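Local coordinates for extracellular solute-binding protein family 1 (Arthrobacter chlorophenolicus, PDB 4R2F), which probably captures beta-1,3-linked glucose disaccharides such as laminaribiose outside the cell for delivery to an ABC-type sugar transporter, at residues I40-D44 with F328-Y332; I75-N79 with A200-I204; L276-V280 with M345-P349. All coordinates share one frame; numbering follows the deposited sequence.

Interaction 1 of 3, residues I40-D44 with F328-Y332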
loop_
_atom_site.group_PDB
_atom_site.type_symbol
_atom_site.label_atom_id
_atom_site.label_comp_id
_atom_site.label_asym_id
_atom_site.label_seq_id
_atom_site.Cartn_x
_atom_site.Cartn_y
_atom_site.Cartn_z
ATOM N N ILE A 40 7.672 26.198 -1.843
ATOM C CA ILE A 40 6.633 25.197 -1.588
ATOM C C ILE A 40 7.329 23.965 -1.035
ATOM O O ILE A 40 8.137 23.362 -1.718
ATOM C CB ILE A 40 5.810 24.852 -2.865
ATOM C CG1 ILE A 40 4.852 26.003 -3.200
ATOM C CG2 ILE A 40 5.033 23.545 -2.723
ATOM C CD1 ILE A 40 3.965 26.453 -2.060
ATOM N N LYS A 41 7.014 23.609 0.211
ATOM C CA LYS A 41 7.536 22.375 0.795
ATOM C C LYS A 41 6.748 21.153 0.359
ATOM O O LYS A 41 5.553 21.057 0.625
ATOM C CB LYS A 41 7.524 22.456 2.319
ATOM C CG LYS A 41 8.508 23.483 2.857
ATOM C CD LYS A 41 8.294 23.692 4.340
ATOM C CE LYS A 41 9.249 24.750 4.851
ATOM N NZ LYS A 41 8.978 24.993 6.286
ATOM N N PHE A 42 7.450 20.215 -0.269
ATOM C CA PHE A 42 6.893 18.939 -0.676
ATOM C C PHE A 42 7.521 17.844 0.163
ATOM O O PHE A 42 8.739 17.672 0.170
ATOM C CB PHE A 42 7.183 18.710 -2.138
ATOM C CG PHE A 42 6.686 17.393 -2.675
ATOM C CD1 PHE A 42 5.362 17.013 -2.526
ATOM C CD2 PHE A 42 7.534 16.570 -3.387
ATOM C CE1 PHE A 42 4.924 15.815 -3.037
ATOM C CE2 PHE A 42 7.098 15.378 -3.924
ATOM C CZ PHE A 42 5.799 14.988 -3.737
ATOM N N TRP A 43 6.684 17.107 0.887
ATOM C CA TRP A 43 7.126 15.938 1.626
ATOM C C TRP A 43 6.697 14.681 0.887
ATOM O O TRP A 43 5.539 14.552 0.477
ATOM C CB TRP A 43 6.505 15.929 3.024
ATOM C CG TRP A 43 7.062 16.955 3.988
ATOM C CD1 TRP A 43 7.905 17.999 3.710
ATOM C CD2 TRP A 43 6.784 17.028 5.387
ATOM N NE1 TRP A 43 8.167 18.717 4.861
ATOM C CE2 TRP A 43 7.497 18.140 5.903
ATOM C CE3 TRP A 43 6.008 16.255 6.263
ATOM C CZ2 TRP A 43 7.447 18.510 7.255
ATOM C CZ3 TRP A 43 5.970 16.613 7.615
ATOM C CH2 TRP A 43 6.687 17.740 8.092
ATOM N N ASP A 44 7.617 13.727 0.812
ATOM C CA ASP A 44 7.453 12.499 0.041
ATOM C C ASP A 44 7.940 11.303 0.871
ATOM O O ASP A 44 8.768 11.466 1.766
ATOM C CB ASP A 44 8.289 12.599 -1.240
ATOM C CG ASP A 44 7.852 11.598 -2.339
ATOM O OD1 ASP A 44 6.680 11.154 -2.332
ATOM O OD2 ASP A 44 8.668 11.308 -3.242
ATOM N N PHE A 328 2.396 23.571 -8.497
ATOM C CA PHE A 328 3.344 22.512 -8.231
ATOM C C PHE A 328 2.686 21.184 -8.520
ATOM O O PHE A 328 3.290 20.337 -9.174
ATOM C CB PHE A 328 3.872 22.481 -6.785
ATOM C CG PHE A 328 4.776 21.292 -6.522
ATOM C CD1 PHE A 328 6.098 21.301 -6.930
ATOM C CD2 PHE A 328 4.281 20.138 -5.932
ATOM C CE1 PHE A 328 6.914 20.206 -6.741
ATOM C CE2 PHE A 328 5.086 19.033 -5.735
ATOM C CZ PHE A 328 6.413 19.063 -6.148
ATOM N N VAL A 329 1.471 20.990 -8.003
ATOM C CA VAL A 329 0.814 19.681 -8.133
ATOM C C VAL A 329 0.560 19.363 -9.604
ATOM O O VAL A 329 0.745 18.240 -10.019
ATOM C CB VAL A 329 -0.480 19.557 -7.297
ATOM C CG1 VAL A 329 -1.258 18.284 -7.660
ATOM C CG2 VAL A 329 -0.185 19.581 -5.799
ATOM N N VAL A 330 0.165 20.358 -10.391
ATOM C CA VAL A 330 -0.099 20.126 -11.815
ATOM C C VAL A 330 1.209 19.783 -12.542
ATOM O O VAL A 330 1.279 18.847 -13.374
ATOM C CB VAL A 330 -0.798 21.356 -12.428
ATOM C CG1 VAL A 330 -0.940 21.246 -13.929
ATOM C CG2 VAL A 330 -2.162 21.540 -11.784
ATOM N N TYR A 331 2.247 20.531 -12.219
ATOM C CA TYR A 331 3.581 20.255 -12.746
ATOM C C TYR A 331 4.015 18.828 -12.404
ATOM O O TYR A 331 4.482 18.068 -13.267
ATOM C CB TYR A 331 4.577 21.300 -12.195
ATOM C CG TYR A 331 6.026 20.888 -12.322
ATOM C CD1 TYR A 331 6.757 21.123 -13.496
ATOM C CD2 TYR A 331 6.659 20.242 -11.273
ATOM C CE1 TYR A 331 8.089 20.726 -13.596
ATOM C CE2 TYR A 331 7.978 19.851 -11.359
ATOM C CZ TYR A 331 8.693 20.085 -12.517
ATOM O OH TYR A 331 10.003 19.670 -12.533
ATOM N N TYR A 332 3.854 18.449 -11.138
ATOM C CA TYR A 332 4.371 17.152 -10.678
ATOM C C TYR A 332 3.603 16.018 -11.352
ATOM O O TYR A 332 4.207 15.094 -11.868
ATOM C CB TYR A 332 4.305 17.049 -9.167
ATOM C CG TYR A 332 5.148 15.952 -8.520
ATOM C CD1 TYR A 332 6.531 16.090 -8.393
ATOM C CD2 TYR A 332 4.550 14.813 -7.975
ATOM C CE1 TYR A 332 7.304 15.099 -7.787
ATOM C CE2 TYR A 332 5.303 13.817 -7.353
ATOM C CZ TYR A 332 6.689 13.959 -7.259
ATOM O OH TYR A 332 7.466 13.014 -6.633
HETATM O O HOH W 1 5.752 11.340 -5.110
#
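Strand 40-44 and the helical segment 328-332 face each other through Ile40, Phe42, Asp44, Phe328 and Tyr332, their axes approaching to 11.5 Å and their N-to-C directions differing by 48°. The nearest backbones are those of Ile40 and Phe328, yet most of the contact is made further along by a cluster of three aromatic rings. Phe42 is the central member. Its CG stands anti to the backbone N (chi1 178°), which carries the ring out from the strand and towards the helix. Phe328, one turn ahead of Tyr332, covers one face of that ring near its rim, with CE2 3.8 Å from Phe42 CD1; the two planes are inclined, neither stacked nor edge-to-face. Tyr332 completes a T-shaped pair in which Phe42 presents its edge to the tyrosine face, the planes meeting at 60° and Phe42 CE2 coming 3.6 Å from Tyr332 CZ. At the far end, Ile40 extends the apolar strip by placing CG2 4.4 Å from Phe328 CB, while Phe63 meets Phe328 edge-to-face.

Polar groups close the other end. A water bridges Asp44 and Tyr332, donating to Asp44 OD1 at 2.9 Å and lying 2.8 Å from Tyr332 OH. The Asp44 carboxylate is held further by Thr98 at OD1 and by the hydroxyls of Tyr52 and Tyr72 at OD2. Helix and sheet are thus joined by apolar ring packing, and the buried carboxylate at the margin of the cluster is satisfied by hydroxyls and a water, which probably helps it to stay charged.

Interaction 2 of 3, residues I75-N79 with A200-I204. With BGC (beta-D-glucopyranose), chain B; BGC (beta-D-glucopyranose), chain C.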
loop_
_atom_site.group_PDB
_atom_site.type_symbol
_atom_site.label_atom_id
_atom_site.label_comp_id
_atom_site.label_asym_id
_atom_site.label_seq_id
_atom_site.Cartn_x
_atom_site.Cartn_y
_atom_site.Cartn_z
ATOM N N ILE A 75 10.053 11.812 4.320
ATOM C CA ILE A 75 9.518 11.423 5.617
ATOM C C ILE A 75 9.620 9.907 5.676
ATOM O O ILE A 75 9.199 9.235 4.753
ATOM C CB ILE A 75 8.037 11.854 5.743
ATOM C CG1 ILE A 75 7.905 13.357 5.557
ATOM C CG2 ILE A 75 7.468 11.408 7.087
ATOM C CD1 ILE A 75 8.641 14.189 6.603
ATOM N N GLN A 76 10.193 9.360 6.746
ATOM C CA GLN A 76 10.336 7.903 6.879
ATOM C C GLN A 76 8.989 7.231 7.182
ATOM O O GLN A 76 8.092 7.850 7.726
ATOM C CB GLN A 76 11.352 7.554 7.972
ATOM C CG GLN A 76 12.777 8.062 7.707
ATOM C CD GLN A 76 13.367 7.559 6.386
ATOM O OE1 GLN A 76 13.911 8.334 5.602
ATOM N NE2 GLN A 76 13.252 6.273 6.136
ATOM N N TRP A 77 8.850 5.962 6.807
ATOM C CA TRP A 77 7.622 5.257 7.076
ATOM C C TRP A 77 7.356 5.037 8.570
ATOM O O TRP A 77 6.196 5.077 8.993
ATOM C CB TRP A 77 7.599 3.920 6.354
ATOM C CG TRP A 77 7.230 4.043 4.931
ATOM C CD1 TRP A 77 8.013 3.766 3.850
ATOM C CD2 TRP A 77 5.977 4.488 4.418
ATOM N NE1 TRP A 77 7.319 4.011 2.685
ATOM C CE2 TRP A 77 6.065 4.451 3.009
ATOM C CE3 TRP A 77 4.778 4.901 5.009
ATOM C CZ2 TRP A 77 5.005 4.827 2.196
ATOM C CZ3 TRP A 77 3.728 5.269 4.202
ATOM C CH2 TRP A 77 3.846 5.245 2.814
ATOM N N ASN A 78 8.388 4.793 9.375
ATOM C CA ASN A 78 8.125 4.447 10.782
ATOM C C ASN A 78 7.471 5.628 11.489
ATOM O O ASN A 78 7.984 6.761 11.443
ATOM C CB ASN A 78 9.383 4.027 11.526
ATOM C CG ASN A 78 9.062 3.293 12.829
ATOM O OD1 ASN A 78 8.355 2.274 12.843
ATOM N ND2 ASN A 78 9.567 3.809 13.924
ATOM N N ASN A 79 6.313 5.372 12.088
ATOM C CA ASN A 79 5.618 6.396 12.853
ATOM C C ASN A 79 5.137 7.580 11.987
ATOM O O ASN A 79 4.907 8.687 12.501
ATOM C CB ASN A 79 6.541 6.916 13.990
ATOM C CG ASN A 79 5.778 7.246 15.271
ATOM O OD1 ASN A 79 4.693 6.730 15.512
ATOM N ND2 ASN A 79 6.348 8.104 16.091
ATOM N N ALA A 200 10.104 -2.299 12.451
ATOM C CA ALA A 200 9.961 -0.842 12.382
ATOM C C ALA A 200 9.999 -0.377 10.927
ATOM O O ALA A 200 10.855 -0.796 10.158
ATOM C CB ALA A 200 11.067 -0.149 13.165
ATOM N N GLY A 201 9.064 0.481 10.562
ATOM C CA GLY A 201 8.970 0.973 9.191
ATOM C C GLY A 201 8.314 0.029 8.191
ATOM O O GLY A 201 8.101 0.393 7.047
ATOM N N ASN A 202 8.015 -1.190 8.603
ATOM C CA ASN A 202 7.497 -2.202 7.687
ATOM C C ASN A 202 6.006 -2.438 7.947
ATOM O O ASN A 202 5.624 -3.025 8.957
ATOM C CB ASN A 202 8.291 -3.498 7.867
ATOM C CG ASN A 202 8.057 -4.471 6.754
ATOM O OD1 ASN A 202 7.220 -4.238 5.890
ATOM N ND2 ASN A 202 8.794 -5.565 6.762
ATOM N N ASN A 203 5.177 -1.991 7.007
ATOM C CA ASN A 203 3.708 -2.136 7.066
ATOM C C ASN A 203 3.130 -3.333 6.298
ATOM O O ASN A 203 1.903 -3.563 6.267
ATOM C CB ASN A 203 3.067 -0.841 6.537
ATOM C CG ASN A 203 3.428 0.357 7.370
ATOM O OD1 ASN A 203 3.947 1.361 6.881
ATOM N ND2 ASN A 203 3.174 0.252 8.638
ATOM N N ILE A 204 4.001 -4.139 5.713
ATOM C CA ILE A 204 3.534 -5.252 4.891
ATOM C C ILE A 204 2.771 -6.290 5.727
ATOM O O ILE A 204 1.759 -6.844 5.270
ATOM C CB ILE A 204 4.715 -5.874 4.132
ATOM C CG1 ILE A 204 5.245 -4.867 3.093
ATOM C CG2 ILE A 204 4.361 -7.213 3.503
ATOM C CD1 ILE A 204 4.277 -4.507 1.967
HETATM C C2 BGC B . 4.647 0.434 0.351
HETATM C C3 BGC B . 3.971 1.118 1.550
HETATM C C4 BGC B . 4.543 0.533 2.849
HETATM C C5 BGC B . 6.092 0.607 2.837
HETATM C C6 BGC B . 6.736 0.108 4.137
HETATM C C1 BGC B . 6.179 0.502 0.498
HETATM O O1 BGC B . 6.825 -0.206 -0.559
HETATM O O2 BGC B . 4.207 1.059 -0.867
HETATM O O3 BGC B . 2.534 0.969 1.406
HETATM O O4 BGC B . 4.083 1.205 4.028
HETATM O O5 BGC B . 6.541 -0.139 1.739
HETATM O O6 BGC B . 6.278 -1.214 4.428
HETATM C C2 BGC C . 0.490 2.168 1.192
HETATM C C3 BGC C . -0.228 3.379 1.789
HETATM C C4 BGC C . -0.471 3.156 3.275
HETATM C C5 BGC C . 0.841 2.831 3.976
HETATM C C6 BGC C . 0.628 2.476 5.454
HETATM C C1 BGC C . 1.801 2.043 1.949
HETATM O O2 BGC C . 0.720 2.342 -0.201
HETATM O O3 BGC C . -1.468 3.604 1.119
HETATM O O4 BGC C . -0.980 4.347 3.861
HETATM O O5 BGC C . 1.499 1.742 3.321
HETATM O O6 BGC C . -0.168 1.282 5.623
HETATM O O HOH W 2 4.907 2.834 9.205
#
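The disaccharide pocket of this solute-binding protein is built here from two loops, one bringing Trp77 and the other Gly201 and Asn203. The glucose of chain B lies over one face of the indole, its O4 above the middle of the ring system, 3.7 Å from the plane, with C5 3.6 Å from Trp77 NE1. The second glucose, chain C, reaches the far end of the same indole, its C5 lying 3.8 Å from Trp77 CZ3. Phe80 and Trp47 meet Trp77 edge-to-face, and Pro46 O accepts from NE1, so protein contacts also hold the ring in place.

From the second loop, Asn203 N donates to O6 of the chain B glucose at 2.9 Å, while the Asn203 amide, turned nearly perpendicular to the indole, sets OD1 2.9 Å from O4. A water donates to both Asn203 OD1 and Trp77 O, tying the two loops together. Nearer the surface, Gly201 N donates to Asn78 OD1 at 3.0 Å along a bent path, approaching from above the carbonyl plane.

The indole thus carries carbons of both glucoses and O4 of one, while Asn203 meets O6 and O4, a mix of aromatic platform and polar groups usual in sugar recognition.

Interaction 3 of 3, residues L276-V280 with M345-P349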
loop_
_atom_site.group_PDB
_atom_site.type_symbol
_atom_site.label_atom_id
_atom_site.label_comp_id
_atom_site.label_asym_id
_atom_site.label_seq_id
_atom_site.Cartn_x
_atom_site.Cartn_y
_atom_site.Cartn_z
ATOM N N LEU A 276 3.828 -9.048 -1.591
ATOM C CA LEU A 276 4.591 -7.816 -1.576
ATOM C C LEU A 276 3.971 -6.715 -2.444
ATOM O O LEU A 276 2.841 -6.314 -2.231
ATOM C CB LEU A 276 6.064 -8.075 -1.903
ATOM C CG LEU A 276 7.076 -7.056 -1.377
ATOM C CD1 LEU A 276 6.643 -6.490 -0.042
ATOM C CD2 LEU A 276 8.475 -7.630 -1.287
ATOM N N THR A 277 4.727 -6.245 -3.422
ATOM C CA THR A 277 4.349 -5.106 -4.233
ATOM C C THR A 277 4.618 -5.373 -5.691
ATOM O O THR A 277 5.243 -6.348 -6.044
ATOM C CB THR A 277 5.149 -3.848 -3.862
ATOM O OG1 THR A 277 6.502 -4.003 -4.289
ATOM C CG2 THR A 277 5.109 -3.600 -2.377
ATOM N N LEU A 278 4.125 -4.494 -6.542
ATOM C CA LEU A 278 4.537 -4.499 -7.927
ATOM C C LEU A 278 6.034 -4.196 -7.993
ATOM O O LEU A 278 6.541 -3.416 -7.205
ATOM C CB LEU A 278 3.759 -3.449 -8.704
ATOM C CG LEU A 278 4.082 -3.331 -10.185
ATOM C CD1 LEU A 278 2.891 -2.817 -10.959
ATOM C CD2 LEU A 278 5.292 -2.446 -10.408
ATOM N N GLY A 279 6.731 -4.840 -8.920
ATOM C CA GLY A 279 8.157 -4.568 -9.190
ATOM C C GLY A 279 9.137 -5.142 -8.199
ATOM O O GLY A 279 10.209 -4.600 -8.015
ATOM N N VAL A 280 8.802 -6.268 -7.586
ATOM C CA VAL A 280 9.688 -6.846 -6.593
ATOM C C VAL A 280 11.129 -7.112 -7.084
ATOM O O VAL A 280 12.060 -6.785 -6.370
ATOM C CB VAL A 280 9.092 -8.148 -6.001
ATOM C CG1 VAL A 280 10.134 -8.952 -5.226
ATOM C CG2 VAL A 280 7.895 -7.844 -5.106
ATOM N N MET A 345 9.179 2.705 -9.908
ATOM C CA MET A 345 7.975 2.550 -9.080
ATOM C C MET A 345 7.646 1.113 -8.676
ATOM O O MET A 345 7.903 0.140 -9.414
ATOM C CB MET A 345 6.774 3.153 -9.795
ATOM C CG MET A 345 6.824 4.669 -9.966
ATOM S SD MET A 345 6.854 5.585 -8.425
ATOM C CE MET A 345 5.341 5.005 -7.689
ATOM N N ASN A 346 7.103 0.987 -7.465
ATOM C CA ASN A 346 6.594 -0.282 -6.949
ATOM C C ASN A 346 5.055 -0.223 -6.805
ATOM O O ASN A 346 4.484 -0.746 -5.843
ATOM C CB ASN A 346 7.216 -0.597 -5.599
ATOM C CG ASN A 346 8.654 -1.044 -5.702
ATOM O OD1 ASN A 346 9.294 -1.257 -4.683
ATOM N ND2 ASN A 346 9.169 -1.184 -6.921
ATOM N N ALA A 347 4.413 0.390 -7.794
ATOM C CA ALA A 347 2.964 0.579 -7.803
ATOM C C ALA A 347 2.464 0.727 -9.225
ATOM O O ALA A 347 3.248 0.959 -10.137
ATOM C CB ALA A 347 2.591 1.807 -6.991
ATOM N N LEU A 348 1.154 0.585 -9.394
ATOM C CA LEU A 348 0.501 0.790 -10.676
ATOM C C LEU A 348 0.313 2.278 -10.915
ATOM O O LEU A 348 0.141 3.028 -9.969
ATOM C CB LEU A 348 -0.853 0.083 -10.693
ATOM C CG LEU A 348 -0.829 -1.442 -10.718
ATOM C CD1 LEU A 348 -2.179 -1.988 -10.317
ATOM C CD2 LEU A 348 -0.452 -1.973 -12.078
ATOM N N PRO A 349 0.350 2.718 -12.180
ATOM C CA PRO A 349 -0.037 4.107 -12.494
ATOM C C PRO A 349 -1.544 4.327 -12.455
ATOM O O PRO A 349 -2.309 3.367 -12.439
ATOM C CB PRO A 349 0.489 4.316 -13.922
ATOM C CG PRO A 349 0.624 2.953 -14.494
ATOM C CD PRO A 349 0.848 1.992 -13.363
HETATM O O HOH W 3 2.342 -2.190 -5.854
#
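Leu278 and Asn346 bring loop 276-280 and segment 345-349, a loop that runs into a short, weakly bonded strand, within 4.8 Å of each other at their CA atoms, close enough for backbone to touch backbone. Leu278 O lies 3.1 Å from Asn346 CA in a CA-H...O contact, and a water spans the same place, accepting from Leu278 N and donating to Asn346 O. The contact also buries Ala347 N without a partner.

Around this centre two polar side chains, Thr277 and Asn346, are folded back on their own segments. With chi1 at 71°, Thr277 holds OG1 between its backbone N and carbonyl carbon, from where it donates to Leu278 O at 3.0 Å, well above the carbonyl plane; the same hydroxyl rests against Asn346 CB. Asn346 does likewise on its side: ND2 donates to Met345 O at 3.1 Å, which fixes the rotation of the amide against Leu278 and Gly279. An alanine here, lacking the amide, would probably leave Met345 O without this donor and open a gap beside Leu278 O and Gly279. Gly279 itself, at positive phi and in the N-cap position of helix 280-284, could hardly carry a CB, which would fall too close to Asn346 ND2 and Met345 O.

Leu278 supplies the apolar half. Its two branches lie along the other segment, CD2 near Met345 O and CD1 against Leu348 CD2 at 3.6 Å, the two leucines crossing at about a right angle. Helix 364-373 packs on both, through Ile369 and Val370. Leu276 and Leu348 pair by backbone bonds with Pro157 and Leu153 of strand 145-161, and the Thr277 side chain lies near a bound glucose. A loop and a short strand segment, both bonded to strand 145-161, are consistent with the region near the cleft of a two-lobed solute-binding protein.

In the fold
The three contacts bring together segments distant in sequence. Interaction 2 falls wholly within the long span of chain between the two segments of interaction 1; interaction 3 follows interaction 2 but interleaves with interaction 1. Their centres lie about 22 Å apart for 1 and 2 and for 1 and 3, and about 17 Å for 2 and 3. Interactions 1 and 3 reach the same mixed sheet without touching. Interaction 2 joins its neighbours, through a probable hydrogen bond from Ile75 N to Asp44 O and through Ile204 packing on Leu276. The buried helix-sheet packing of interaction 1 is thereby linked to the sugar pocket that interaction 2 helps to form and interaction 3 borders.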